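Local coordinates for extracellular ligand-binding receptor (Desulfitobacterium hafniense, PDB 4Q6B), which binds leucine and, as a member of the leucine-binding protein family, probably delivers amino acids of this kind to an ABC transporter for uptake, at residues F120-P124 and A288-A292; L158-F162 and I201-K205; L186-Y190 and V221-V225; L215-K219 and M247-G251. All blocks are in the same frame, centred on the assembly; numbering follows the deposited sequence.

Interaction 1 (F120-P124 and A288-A292)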
loop_
_atom_site.group_PDB
_atom_site.type_symbol
_atom_site.label_atom_id
_atom_site.label_comp_id
_atom_site.label_asym_id
_atom_site.label_seq_id
_atom_site.Cartn_x
_atom_site.Cartn_y
_atom_site.Cartn_z
ATOM N N PHE A 120 -10.181 -5.888 5.351
ATOM C CA PHE A 120 -9.515 -4.663 5.859
ATOM C C PHE A 120 -8.247 -4.391 5.088
ATOM O O PHE A 120 -7.736 -5.278 4.452
ATOM C CB PHE A 120 -9.139 -4.841 7.339
ATOM C CG PHE A 120 -10.322 -5.044 8.266
ATOM C CD1 PHE A 120 -10.852 -3.969 8.946
ATOM C CD2 PHE A 120 -10.922 -6.305 8.415
ATOM C CE1 PHE A 120 -11.950 -4.131 9.793
ATOM C CE2 PHE A 120 -11.989 -6.488 9.282
ATOM C CZ PHE A 120 -12.507 -5.392 9.978
ATOM N N ARG A 121 -7.729 -3.172 5.157
ATOM C CA ARG A 121 -6.322 -2.951 4.775
ATOM C C ARG A 121 -5.753 -2.034 5.789
ATOM O O ARG A 121 -6.502 -1.265 6.373
ATOM C CB ARG A 121 -6.216 -2.320 3.400
ATOM C CG ARG A 121 -7.117 -1.126 3.203
ATOM C CD ARG A 121 -6.732 -0.374 1.905
ATOM N NE ARG A 121 -7.957 0.242 1.384
ATOM C CZ ARG A 121 -8.413 0.059 0.154
ATOM N NH1 ARG A 121 -9.582 0.591 -0.205
ATOM N NH2 ARG A 121 -7.716 -0.662 -0.716
ATOM N N ASN A 122 -4.444 -2.107 6.044
ATOM C CA ASN A 122 -3.840 -1.243 7.089
ATOM C C ASN A 122 -2.949 -0.180 6.465
ATOM O O ASN A 122 -2.027 0.326 7.095
ATOM C CB ASN A 122 -3.097 -2.049 8.188
ATOM C CG ASN A 122 -1.856 -2.726 7.658
ATOM O OD1 ASN A 122 -1.762 -2.977 6.449
ATOM N ND2 ASN A 122 -0.888 -2.997 8.530
ATOM N N ILE A 123 -3.265 0.202 5.229
ATOM C CA ILE A 123 -2.500 1.223 4.515
ATOM C C ILE A 123 -3.520 2.148 3.860
ATOM O O ILE A 123 -4.692 1.755 3.678
ATOM C CB ILE A 123 -1.582 0.573 3.459
ATOM C CG1 ILE A 123 -2.408 -0.288 2.480
ATOM C CG2 ILE A 123 -0.513 -0.327 4.150
ATOM C CD1 ILE A 123 -1.742 -0.475 1.211
ATOM N N PRO A 124 -3.098 3.356 3.463
ATOM C CA PRO A 124 -4.042 4.268 2.782
ATOM C C PRO A 124 -4.400 3.761 1.399
ATOM O O PRO A 124 -3.570 3.141 0.713
ATOM C CB PRO A 124 -3.249 5.581 2.626
ATOM C CG PRO A 124 -1.790 5.193 2.866
ATOM C CD PRO A 124 -1.776 3.968 3.724
ATOM N N ALA A 288 4.381 -2.395 7.120
ATOM C CA ALA A 288 2.956 -2.749 7.002
ATOM C C ALA A 288 2.688 -4.186 7.478
ATOM O O ALA A 288 1.700 -4.448 8.175
ATOM C CB ALA A 288 2.498 -2.541 5.555
ATOM N N GLY A 289 3.569 -5.115 7.108
ATOM C CA GLY A 289 3.474 -6.492 7.619
ATOM C C GLY A 289 3.602 -6.567 9.131
ATOM O O GLY A 289 2.855 -7.305 9.809
ATOM N N TYR A 290 4.567 -5.835 9.692
ATOM C CA TYR A 290 4.781 -5.807 11.121
ATOM C C TYR A 290 3.521 -5.264 11.818
ATOM O O TYR A 290 2.987 -5.899 12.764
ATOM C CB TYR A 290 6.056 -4.982 11.437
ATOM C CG TYR A 290 6.412 -4.941 12.915
ATOM C CD1 TYR A 290 5.826 -4.012 13.776
ATOM C CD2 TYR A 290 7.338 -5.824 13.441
ATOM C CE1 TYR A 290 6.183 -3.954 15.135
ATOM C CE2 TYR A 290 7.682 -5.807 14.781
ATOM C CZ TYR A 290 7.097 -4.868 15.637
ATOM O OH TYR A 290 7.458 -4.856 16.970
ATOM N N ASP A 291 3.017 -4.120 11.362
ATOM C CA ASP A 291 1.832 -3.571 12.018
ATOM C C ASP A 291 0.628 -4.519 11.855
ATOM O O ASP A 291 -0.213 -4.607 12.806
ATOM C CB ASP A 291 1.454 -2.179 11.479
ATOM C CG ASP A 291 2.195 -1.046 12.199
ATOM O OD1 ASP A 291 2.968 -1.282 13.166
ATOM O OD2 ASP A 291 2.004 0.110 11.769
ATOM N N ALA A 292 0.560 -5.266 10.757
ATOM C CA ALA A 292 -0.618 -6.119 10.577
ATOM C C ALA A 292 -0.605 -7.244 11.609
ATOM O O ALA A 292 -1.629 -7.619 12.128
ATOM C CB ALA A 292 -0.638 -6.734 9.163
#

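Interaction 2 (L158-F162 and I201-K205)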
loop_
_atom_site.group_PDB
_atom_site.type_symbol
_atom_site.label_atom_id
_atom_site.label_comp_id
_atom_site.label_asym_id
_atom_site.label_seq_id
_atom_site.Cartn_x
_atom_site.Cartn_y
_atom_site.Cartn_z
ATOM N N LEU A 158 -7.254 5.908 -10.155
ATOM C CA LEU A 158 -6.311 6.820 -9.498
ATOM C C LEU A 158 -6.226 8.162 -10.232
ATOM O O LEU A 158 -6.074 9.212 -9.588
ATOM C CB LEU A 158 -4.920 6.177 -9.379
ATOM C CG LEU A 158 -3.773 7.040 -8.843
ATOM C CD1 LEU A 158 -4.072 7.560 -7.469
ATOM C CD2 LEU A 158 -2.533 6.218 -8.801
ATOM N N ALA A 159 -6.324 8.118 -11.569
ATOM C CA ALA A 159 -6.344 9.317 -12.411
ATOM C C ALA A 159 -7.552 10.199 -12.098
ATOM O O ALA A 159 -7.385 11.423 -11.946
ATOM C CB ALA A 159 -6.311 8.954 -13.954
ATOM N N ASN A 160 -8.752 9.592 -12.031
ATOM C CA ASN A 160 -9.956 10.365 -11.737
ATOM C C ASN A 160 -9.951 10.926 -10.307
ATOM O O ASN A 160 -10.368 12.068 -10.107
ATOM C CB ASN A 160 -11.226 9.552 -11.965
ATOM C CG ASN A 160 -11.452 9.245 -13.420
ATOM O OD1 ASN A 160 -10.924 9.922 -14.301
ATOM N ND2 ASN A 160 -12.240 8.217 -13.684
ATOM N N ALA A 161 -9.521 10.113 -9.341
ATOM C CA ALA A 161 -9.295 10.623 -7.965
ATOM C C ALA A 161 -8.338 11.820 -7.916
ATOM O O ALA A 161 -8.631 12.870 -7.304
ATOM C CB ALA A 161 -8.800 9.509 -7.030
ATOM N N PHE A 162 -7.181 11.687 -8.551
ATOM C CA PHE A 162 -6.241 12.794 -8.550
ATOM C C PHE A 162 -6.811 14.042 -9.248
ATOM O O PHE A 162 -6.684 15.172 -8.733
ATOM C CB PHE A 162 -4.872 12.422 -9.132
ATOM C CG PHE A 162 -3.891 13.557 -9.057
ATOM C CD1 PHE A 162 -3.249 13.864 -7.867
ATOM C CD2 PHE A 162 -3.669 14.379 -10.163
ATOM C CE1 PHE A 162 -2.374 14.943 -7.792
ATOM C CE2 PHE A 162 -2.808 15.482 -10.111
ATOM C CZ PHE A 162 -2.150 15.759 -8.913
ATOM N N ILE A 201 3.817 16.531 -13.924
ATOM C CA ILE A 201 3.141 15.329 -14.424
ATOM C C ILE A 201 2.843 14.363 -13.290
ATOM O O ILE A 201 3.758 14.004 -12.507
ATOM C CB ILE A 201 3.997 14.602 -15.480
ATOM C CG1 ILE A 201 4.242 15.519 -16.652
ATOM C CG2 ILE A 201 3.271 13.356 -15.996
ATOM C CD1 ILE A 201 5.372 15.051 -17.623
ATOM N N PHE A 202 1.582 13.937 -13.207
ATOM C CA PHE A 202 1.203 12.860 -12.307
ATOM C C PHE A 202 1.111 11.556 -13.107
ATOM O O PHE A 202 0.383 11.455 -14.089
ATOM C CB PHE A 202 -0.136 13.152 -11.674
ATOM C CG PHE A 202 -0.571 12.095 -10.718
ATOM C CD1 PHE A 202 0.155 11.824 -9.591
ATOM C CD2 PHE A 202 -1.676 11.309 -11.015
ATOM C CE1 PHE A 202 -0.228 10.803 -8.719
ATOM C CE2 PHE A 202 -2.083 10.290 -10.142
ATOM C CZ PHE A 202 -1.349 10.036 -8.996
ATOM N N ILE A 203 1.870 10.567 -12.667
ATOM C CA ILE A 203 1.910 9.278 -13.315
ATOM C C ILE A 203 1.016 8.307 -12.541
ATOM O O ILE A 203 1.346 7.882 -11.452
ATOM C CB ILE A 203 3.348 8.752 -13.328
ATOM C CG1 ILE A 203 4.275 9.775 -13.994
ATOM C CG2 ILE A 203 3.429 7.402 -14.016
ATOM C CD1 ILE A 203 5.749 9.557 -13.725
ATOM N N ALA A 204 -0.089 7.934 -13.164
ATOM C CA ALA A 204 -1.081 7.054 -12.576
ATOM C C ALA A 204 -0.921 5.692 -13.229
ATOM O O ALA A 204 -1.872 5.047 -13.618
ATOM C CB ALA A 204 -2.475 7.593 -12.779
ATOM N N LYS A 205 0.326 5.339 -13.438
ATOM C CA LYS A 205 0.721 4.055 -13.940
ATOM C C LYS A 205 1.617 3.469 -12.869
ATOM O O LYS A 205 2.389 4.181 -12.250
ATOM C CB LYS A 205 1.535 4.221 -15.219
ATOM C CG LYS A 205 0.739 4.329 -16.498
ATOM C CD LYS A 205 1.506 3.720 -17.667
ATOM C CE LYS A 205 0.604 2.850 -18.519
ATOM N NZ LYS A 205 0.139 3.507 -19.777
#

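Interaction 3 (L186-Y190 and V221-V225)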
loop_
_atom_site.group_PDB
_atom_site.type_symbol
_atom_site.label_atom_id
_atom_site.label_comp_id
_atom_site.label_asym_id
_atom_site.label_seq_id
_atom_site.Cartn_x
_atom_site.Cartn_y
_atom_site.Cartn_z
ATOM N N LEU A 186 6.618 11.555 -27.955
ATOM C CA LEU A 186 6.728 12.191 -26.641
ATOM C C LEU A 186 7.264 13.643 -26.732
ATOM O O LEU A 186 6.786 14.529 -25.991
ATOM C CB LEU A 186 7.551 11.313 -25.686
ATOM C CG LEU A 186 7.574 11.717 -24.230
ATOM C CD1 LEU A 186 6.141 11.723 -23.721
ATOM C CD2 LEU A 186 8.433 10.725 -23.406
ATOM N N GLU A 187 8.220 13.887 -27.628
ATOM C CA GLU A 187 8.669 15.255 -27.924
ATOM C C GLU A 187 7.520 16.151 -28.370
ATOM O O GLU A 187 7.423 17.306 -27.940
ATOM C CB GLU A 187 9.779 15.287 -28.984
ATOM C CG GLU A 187 11.124 14.885 -28.434
ATOM C CD GLU A 187 12.229 14.836 -29.474
ATOM O OE1 GLU A 187 11.939 14.871 -30.683
ATOM O OE2 GLU A 187 13.404 14.760 -29.070
ATOM N N ARG A 188 6.656 15.616 -29.229
ATOM C CA ARG A 188 5.545 16.370 -29.783
ATOM C C ARG A 188 4.533 16.655 -28.660
ATOM O O ARG A 188 4.030 17.790 -28.545
ATOM C CB ARG A 188 4.889 15.539 -30.899
ATOM C CG ARG A 188 3.824 16.267 -31.720
ATOM C CD ARG A 188 2.457 16.183 -31.073
ATOM N NE ARG A 188 2.087 14.812 -30.722
ATOM C CZ ARG A 188 0.962 14.500 -30.081
ATOM N NH1 ARG A 188 0.138 15.469 -29.710
ATOM N NH2 ARG A 188 0.666 13.232 -29.782
ATOM N N LEU A 189 4.233 15.651 -27.828
ATOM C CA LEU A 189 3.415 15.890 -26.635
ATOM C C LEU A 189 4.015 16.976 -25.729
ATOM O O LEU A 189 3.308 17.877 -25.289
ATOM C CB LEU A 189 3.200 14.608 -25.815
ATOM C CG LEU A 189 2.244 13.606 -26.449
ATOM C CD1 LEU A 189 2.533 12.205 -25.882
ATOM C CD2 LEU A 189 0.814 14.053 -26.147
ATOM N N TYR A 190 5.322 16.902 -25.475
ATOM C CA TYR A 190 5.983 17.873 -24.582
ATOM C C TYR A 190 5.885 19.292 -25.170
ATOM O O TYR A 190 5.681 20.275 -24.418
ATOM C CB TYR A 190 7.447 17.467 -24.394
ATOM C CG TYR A 190 8.269 18.296 -23.432
ATOM C CD1 TYR A 190 7.699 18.891 -22.312
ATOM C CD2 TYR A 190 9.636 18.464 -23.645
ATOM C CE1 TYR A 190 8.485 19.619 -21.407
ATOM C CE2 TYR A 190 10.426 19.215 -22.749
ATOM C CZ TYR A 190 9.835 19.773 -21.650
ATOM O OH TYR A 190 10.619 20.502 -20.787
ATOM N N VAL A 221 13.975 12.786 -23.439
ATOM C CA VAL A 221 13.374 13.844 -24.263
ATOM C C VAL A 221 13.654 15.229 -23.634
ATOM O O VAL A 221 13.581 16.272 -24.303
ATOM C CB VAL A 221 11.860 13.536 -24.434
ATOM C CG1 VAL A 221 11.035 14.771 -24.730
ATOM C CG2 VAL A 221 11.679 12.496 -25.520
ATOM N N GLY A 222 14.025 15.221 -22.357
ATOM C CA GLY A 222 14.434 16.437 -21.669
ATOM C C GLY A 222 13.319 17.090 -20.878
ATOM O O GLY A 222 13.364 18.292 -20.600
ATOM N N ILE A 223 12.324 16.305 -20.478
ATOM C CA ILE A 223 11.218 16.870 -19.739
ATOM C C ILE A 223 11.693 17.346 -18.371
ATOM O O ILE A 223 12.302 16.585 -17.600
ATOM C CB ILE A 223 10.065 15.852 -19.618
ATOM C CG1 ILE A 223 9.501 15.578 -21.014
ATOM C CG2 ILE A 223 8.999 16.359 -18.656
ATOM C CD1 ILE A 223 8.332 14.643 -21.034
ATOM N N GLU A 224 11.437 18.619 -18.073
ATOM C CA GLU A 224 12.100 19.259 -16.939
ATOM C C GLU A 224 11.232 19.248 -15.667
ATOM O O GLU A 224 11.744 19.308 -14.534
ATOM C CB GLU A 224 12.487 20.701 -17.338
ATOM C CG GLU A 224 13.400 21.421 -16.359
ATOM C CD GLU A 224 14.856 21.001 -16.515
ATOM O OE1 GLU A 224 15.439 20.492 -15.518
ATOM O OE2 GLU A 224 15.410 21.168 -17.634
ATOM N N VAL A 225 9.916 19.141 -15.855
ATOM C CA VAL A 225 8.979 19.399 -14.772
ATOM C C VAL A 225 8.918 18.277 -13.744
ATOM O O VAL A 225 9.314 17.150 -14.048
ATOM C CB VAL A 225 7.574 19.613 -15.328
ATOM C CG1 VAL A 225 7.631 20.759 -16.381
ATOM C CG2 VAL A 225 7.052 18.333 -15.976
#

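Interaction 4 (L215-K219 and M247-G251)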
loop_
_atom_site.group_PDB
_atom_site.type_symbol
_atom_site.label_atom_id
_atom_site.label_comp_id
_atom_site.label_asym_id
_atom_site.label_seq_id
_atom_site.Cartn_x
_atom_site.Cartn_y
_atom_site.Cartn_z
ATOM N N LEU A 215 9.518 7.219 -17.190
ATOM C CA LEU A 215 10.477 8.030 -16.442
ATOM C C LEU A 215 11.772 8.178 -17.241
ATOM O O LEU A 215 12.287 9.293 -17.474
ATOM C CB LEU A 215 10.726 7.334 -15.106
ATOM C CG LEU A 215 11.673 7.886 -14.059
ATOM C CD1 LEU A 215 11.236 9.262 -13.696
ATOM C CD2 LEU A 215 11.589 6.987 -12.835
ATOM N N VAL A 216 12.274 7.047 -17.717
ATOM C CA VAL A 216 13.484 7.021 -18.515
ATOM C C VAL A 216 13.287 7.785 -19.825
ATOM O O VAL A 216 14.161 8.571 -20.243
ATOM C CB VAL A 216 13.896 5.566 -18.795
ATOM C CG1 VAL A 216 14.976 5.496 -19.833
ATOM C CG2 VAL A 216 14.362 4.928 -17.479
ATOM N N ASP A 217 12.145 7.559 -20.480
ATOM C CA ASP A 217 11.901 8.237 -21.752
ATOM C C ASP A 217 11.776 9.766 -21.551
ATOM O O ASP A 217 12.264 10.534 -22.393
ATOM C CB ASP A 217 10.638 7.723 -22.445
ATOM C CG ASP A 217 10.807 6.345 -23.038
ATOM O OD1 ASP A 217 11.951 5.885 -23.211
ATOM O OD2 ASP A 217 9.777 5.717 -23.341
ATOM N N ALA A 218 11.084 10.167 -20.485
ATOM C CA ALA A 218 10.934 11.580 -20.110
ATOM C C ALA A 218 12.313 12.219 -19.950
ATOM O O ALA A 218 12.557 13.345 -20.420
ATOM C CB ALA A 218 10.120 11.716 -18.803
ATOM N N LYS A 219 13.237 11.510 -19.310
ATOM C CA LYS A 219 14.581 12.092 -19.161
ATOM C C LYS A 219 15.307 12.190 -20.488
ATOM O O LYS A 219 16.049 13.139 -20.732
ATOM C CB LYS A 219 15.418 11.377 -18.083
ATOM C CG LYS A 219 14.751 11.311 -16.678
ATOM C CD LYS A 219 14.428 12.676 -16.022
ATOM C CE LYS A 219 13.640 12.488 -14.704
ATOM N NZ LYS A 219 13.222 13.736 -13.963
HETATM N N MSE A 247 20.342 6.692 -11.627
HETATM C CA MSE A 247 19.519 7.571 -10.799
HETATM C C MSE A 247 18.809 8.655 -11.611
HETATM O O MSE A 247 18.918 9.856 -11.343
HETATM C CB MSE A 247 20.312 8.156 -9.625
HETATM C CG MSE A 247 19.485 8.207 -8.373
HETATM SE SE MSE A 247 17.771 7.351 -8.732
HETATM C CE MSE A 247 18.196 5.454 -8.395
ATOM N N THR A 248 18.083 8.180 -12.613
ATOM C CA THR A 248 17.199 8.975 -13.445
ATOM C C THR A 248 16.071 9.599 -12.610
ATOM O O THR A 248 15.513 10.634 -12.987
ATOM C CB THR A 248 16.637 8.071 -14.597
ATOM O OG1 THR A 248 17.431 8.231 -15.780
ATOM C CG2 THR A 248 15.182 8.372 -14.918
ATOM N N ALA A 249 15.772 8.997 -11.455
ATOM C CA ALA A 249 14.606 9.381 -10.646
ATOM C C ALA A 249 14.792 10.579 -9.709
ATOM O O ALA A 249 13.926 10.831 -8.852
ATOM C CB ALA A 249 14.106 8.195 -9.837
ATOM N N GLU A 250 15.902 11.298 -9.849
ATOM C CA GLU A 250 16.161 12.468 -9.004
ATOM C C GLU A 250 14.963 13.431 -9.009
ATOM O O GLU A 250 14.529 13.906 -10.073
ATOM C CB GLU A 250 17.439 13.188 -9.483
ATOM C CG GLU A 250 17.980 14.287 -8.545
ATOM C CD GLU A 250 18.543 13.724 -7.237
ATOM O OE1 GLU A 250 18.806 12.499 -7.177
ATOM O OE2 GLU A 250 18.706 14.494 -6.264
ATOM N N GLY A 251 14.419 13.679 -7.823
ATOM C CA GLY A 251 13.335 14.627 -7.657
ATOM C C GLY A 251 11.950 14.021 -7.782
ATOM O O GLY A 251 10.961 14.714 -7.517
HETATM O O HOH W 1 12.023 12.928 -11.605
#

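Interaction 1 (F120-P124 and A288-A292)
With chi1 of Asn122 at 68°, CG is set between the backbone N and the carbonyl carbon, and this points the carboxamide at the helix that carries Ala288. The amide NH2 then donates to the helix backbone: Asn122 ND2 lies 3.0 Å from Ala288 O, with a nearly straight N-H...O angle of 163°. The acceptor falls in the plane of the amide, while the donor meets the carbonyl at a C=O...N angle of 131°, tilted slightly from the carbonyl plane. Ala288 O is thus gripped twice, for it also takes the ordinary helical bond from Ala292 N at 2.9 Å. Asparagine suits the place because a short side chain with an N-H to give can reach a buried carbonyl that the helix already uses. Ala292, with only a methyl, leaves room for the amide (Ala292 CB to Asn122 ND2 3.8 Å), and the CB of Asp291 is 3.9 Å from the same nitrogen. The carboxylate of Asp291 is engaged elsewhere, by His328 and the backbone N atoms of Val324 and Met325. Beside the amide, the CG2 branch of Ile123 touches Ala288 CB at 4.0 Å and adds an apolar flank. Ile123 also lies about 6 Å from the bound leucine, measured from its side chain. The contact joins the end of edge strand 119-121 to helix 284-301, which comes much later in the chain, an arrangement in keeping with the parallel sheet of order 2-1-3-4-5 in one lobe of a type I periplasmic binding protein.

Interaction 2 (L158-F162 and I201-K205)
Aromatic contacts dominate where Phe162 of the helix meets Phe202 of the strand. Their rings form an offset stack, centroids 4.2 Å apart and planes inclined by only 18°. Both side chains leave with CG anti to the backbone N (chi1 -177° in Phe162), which carries each ring across the gap between helix and sheet. The slip of the stack brings Phe202 CB over the face of the Phe162 ring as a CH-pi contact, while Phe162 CB lies 3.7 Å from Phe202 CE2 on the other ring.

This is the sheet-to-helix layer of a Rossmann-like lobe: helix 153-168 covers a mixed sheet in which strand 200-204 runs parallel between 144-149 and 227-229. The axes of helix 158-162 and strand 201-204 come within 8.8 Å, and the stacked rings and the small alanines share this layer.

The remaining contacts are aliphatic. Leu158 comes in at the edge of the Phe202 ring, near its plane, with CG 3.9 Å from Phe202 CZ; both its methyl branches lie about 4.0 Å from Phe202 CZ, and Leu158 CG also touches Ala204 CB at 4.2 Å. Close to it, Ala159 CB and Ala204 CB meet at 4.2 Å, two methyls that let the backbones come nearest here. Leu133 of helix 126-139 also packs on Phe202.

Interaction 3 (L186-Y190 and V221-V225)
Tyr190 lays its ring flat against Ile223: Ile223 CG1 sits over the ring centre, 3.8 Å from the centroid and only 9° off the normal, a clear CH-pi contact. The two side chains lie antiparallel, side by side, so Tyr190 CZ ends 3.7 Å from Ile223 CA. Having CG anti to the backbone N (chi1 -176°) sends the phenol out from the helix along this loop, where Glu224 N gives Tyr190 OH a weak hydrogen bond of 3.4 Å. Val221 CG1 reaches Tyr190 CD2 obliquely at 4.1 Å. The same methyl leans on the aliphatic part of Glu187, 3.7 Å from Glu187 CG, so Glu187 contributes its methylene, not its carboxylate, here. A serine at Tyr190 would probably leave Ile223 without its aromatic cover and Glu224 N without its weak bond to the phenol oxygen. The loop turns at Gly222, the C-prime residue of a Schellman motif whose positive phi would jam a CB against the preceding carbonyl. Leu186 adds a looser contact to Val221. Helix 183-195 is thereby joined to the C-terminal end of helix 207-221, with Ile223 also touching Trp193 and Ile201 of strand 200-204.

Interaction 4 (L215-K219 and M247-G251)
Lys219 NZ reaches Glu250 through one water molecule: the water accepts from Lys219 NZ at 2.8 Å and donates to Glu250 O at 3.1 Å. The direct gap between Lys219 NZ and Glu250 O is too long for a bond, so the water completes the bridge. A turn about the CB-CG bond of Lys219 (chi2 -60°), followed by an extended chain, lays its methylenes alongside Thr248. Lys219 CE comes to 3.1 Å from Thr248 O, a close carbon-to-carbonyl approach, and Lys219 CG lies 3.5 Å from Thr248 CG2, tighter than usual. Lysine suits the spot because its long aliphatic chain can pack on Thr248 while its ammonium end reaches the bridging water. An alanine in place of Lys219 would probably lose the water-mediated tie to Glu250 O and leave the methyl of Thr248 with less cover.

The opposing loop is a type I beta turn from Met247, present as selenomethionine, to Glu250, leading into strand 253-257 of the larger sheet; the residues just before Met247 are not modelled. It lies against helix 207-221 on the outside of this Rossmann-like lobe.

Thr248 CG2 meets three helix residues, Leu215, Val216 and Lys219. It lies 3.6 Å from Leu215 CG and 4.2 Å from Val216 CA. From the same leucine, CD2 goes to Ala249 CB at 4.1 Å, where the small alanine keeps the turn close. Leu215, which is buried, also packs on Leu227 and Trp233, whereas the carboxylate of Glu250 is bonded to Asp348 N.

From the N terminus, interaction 1 opens at 120-124 and encloses the other three contacts. Within that long loop, 158-162 opens interaction 2 and 186-190 opens interaction 3 before 201-205 closes interaction 2, so the two cross. Likewise 215-219 opens interaction 4 before 221-225 closes interaction 3; 247-251 then closes interaction 4, and 288-292 closes interaction 1 last. Interactions 2 and 4 are in series. Interaction 1 belongs to the five-stranded lobe. In the other, interaction 2 joins helix 153-168 to strand 200-204, interaction 3 joins helix 183-195 to the end of helix 207-221, touching interaction 2 through Ile201, and interaction 4 joins helix 207-221 to the turn before strand 253-257.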